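Local coordinates for protein putative thiosugar synthase (Amycolatopsis orientalis, PDB 4N6F) that is a ThiG-like TIM-barrel enzyme that binds a hexose 6-phosphate and probably takes sulphur from a sulphur-carrier protein to make a 2-thiosugar, at residues N122-V126 with T149-L153. Sequence-based numbering, arbitrary orientation.
Sequences NAGTV and TARAL
Two consecutive outer helices of a TIM barrel pack side by side here, 122-126 opening helix 122-134 and 149-153 lying in helix 147-156; strand 138-143 links them, and the parallel direction follows from successive beta-alpha units of the (beta/alpha)8 barrel, in which each helix returns the chain to the start of the next parallel strand. Both segments are regular alpha-helix (Val-126 N to Asn-122 O 2.9 Å, Leu-153 N to Thr-149 O 3.0 Å). Their axes run almost parallel, 5° apart, and approach to 10.3 Å. The register sets Asn-122 beside Thr-149 (CA to CA 6.6 Å) and, one turn on, Val-126 beside Leu-153 (6.4 Å).

Val-126, chi1 t, is the central residue: its CG2 lies 3.7 Å from CG2 of Thr-149 and 4.2 Å from CD2 of Leu-153, while its CG1 is 4.4 Å from CB of Ala-152. The small Ala-152 leaves room for this branched side chain. Leu-153 (m,t rotamer) is buried and long enough to bring CD2 within 4.0 Å of CA of Val-126 while lying on Ile-143 and Leu-161 of the barrel strands. Thr-149 (chi1 m) serves two surroundings, its methyl facing Val-126 and its OG1 hydrogen-bonded to Asp-146. The hydroxyl of Thr-125 is hydrogen-bonded to backbone O of Asp-121, just before the helix.

With 245 Å² buried, summed over both segments, and the contacts of Val-126 all apolar, van der Waals packing of small and branched side chains dominates the join between these neighbouring barrel helices.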
loop_
_atom_site.group_PDB
_atom_site.type_symbol
_atom_site.label_atom_id
_atom_site.label_comp_id
_atom_site.label_asym_id
_atom_site.label_seq_id
_atom_site.Cartn_x
_atom_site.Cartn_y
_atom_site.Cartn_z
ATOM N N ASN A 122 13.725 -21.070 15.724
ATOM C CA ASN A 122 13.519 -21.894 14.527
ATOM C C ASN A 122 13.628 -23.387 14.767
ATOM O O ASN A 122 12.727 -24.139 14.387
ATOM C CB ASN A 122 14.469 -21.472 13.394
ATOM C CG ASN A 122 13.968 -20.246 12.622
ATOM O OD1 ASN A 122 14.447 -19.961 11.529
ATOM N ND2 ASN A 122 13.010 -19.522 13.181
ATOM N N ALA A 123 14.713 -23.815 15.411
ATOM C CA ALA A 123 14.957 -25.242 15.644
ATOM C C ALA A 123 13.912 -25.845 16.575
ATOM O O ALA A 123 13.407 -26.929 16.320
ATOM C CB ALA A 123 16.363 -25.465 16.208
ATOM N N GLY A 124 13.598 -25.144 17.662
ATOM C CA GLY A 124 12.528 -25.577 18.566
ATOM C C GLY A 124 11.155 -25.605 17.897
ATOM O O GLY A 124 10.343 -26.485 18.175
ATOM N N THR A 125 10.900 -24.641 17.013
ATOM C CA THR A 125 9.635 -24.589 16.265
ATOM C C THR A 125 9.499 -25.804 15.350
ATOM O O THR A 125 8.430 -26.404 15.259
ATOM C CB THR A 125 9.546 -23.291 15.429
ATOM O OG1 THR A 125 9.527 -22.176 16.316
ATOM C CG2 THR A 125 8.291 -23.262 14.547
ATOM N N VAL A 126 10.587 -26.148 14.674
ATOM C CA VAL A 126 10.628 -27.321 13.800
ATOM C C VAL A 126 10.378 -28.613 14.578
ATOM O O VAL A 126 9.597 -29.465 14.141
ATOM C CB VAL A 126 11.987 -27.441 13.075
ATOM C CG1 VAL A 126 12.134 -28.798 12.397
ATOM C CG2 VAL A 126 12.141 -26.337 12.045
ATOM N N THR A 149 14.869 -23.984 7.394
ATOM C CA THR A 149 13.757 -24.102 8.332
ATOM C C THR A 149 12.426 -24.197 7.577
ATOM O O THR A 149 11.599 -25.068 7.859
ATOM C CB THR A 149 13.710 -22.894 9.294
ATOM O OG1 THR A 149 14.983 -22.741 9.938
ATOM C CG2 THR A 149 12.620 -23.077 10.354
ATOM N N ALA A 150 12.235 -23.302 6.612
ATOM C CA ALA A 150 10.990 -23.251 5.862
ATOM C C ALA A 150 10.749 -24.565 5.118
ATOM O O ALA A 150 9.633 -25.099 5.115
ATOM C CB ALA A 150 11.008 -22.076 4.896
ATOM N N ARG A 151 11.803 -25.097 4.508
ATOM C CA ARG A 151 11.715 -26.369 3.803
ATOM C C ARG A 151 11.402 -27.557 4.711
ATOM O O ARG A 151 10.630 -28.446 4.336
ATOM C CB ARG A 151 13.002 -26.636 3.018
ATOM C CG ARG A 151 13.195 -25.690 1.851
ATOM C CD ARG A 151 14.447 -26.046 1.062
ATOM N NE ARG A 151 14.532 -25.298 -0.192
ATOM C CZ ARG A 151 15.641 -25.158 -0.917
ATOM N NH1 ARG A 151 16.791 -25.694 -0.515
ATOM N NH2 ARG A 151 15.612 -24.450 -2.036
ATOM N N ALA A 152 12.010 -27.599 5.887
ATOM C CA ALA A 152 11.692 -28.656 6.839
ATOM C C ALA A 152 10.218 -28.551 7.246
ATOM O O ALA A 152 9.538 -29.564 7.417
ATOM C CB ALA A 152 12.596 -28.553 8.060
ATOM N N LEU A 153 9.720 -27.323 7.393
ATOM C CA LEU A 153 8.323 -27.124 7.795
ATOM C C LEU A 153 7.346 -27.502 6.692
ATOM O O LEU A 153 6.296 -28.086 6.963
ATOM C CB LEU A 153 8.084 -25.697 8.312
ATOM C CG LEU A 153 8.748 -25.454 9.670
ATOM C CD1 LEU A 153 8.682 -23.986 10.047
ATOM C CD2 LEU A 153 8.158 -26.321 10.780
#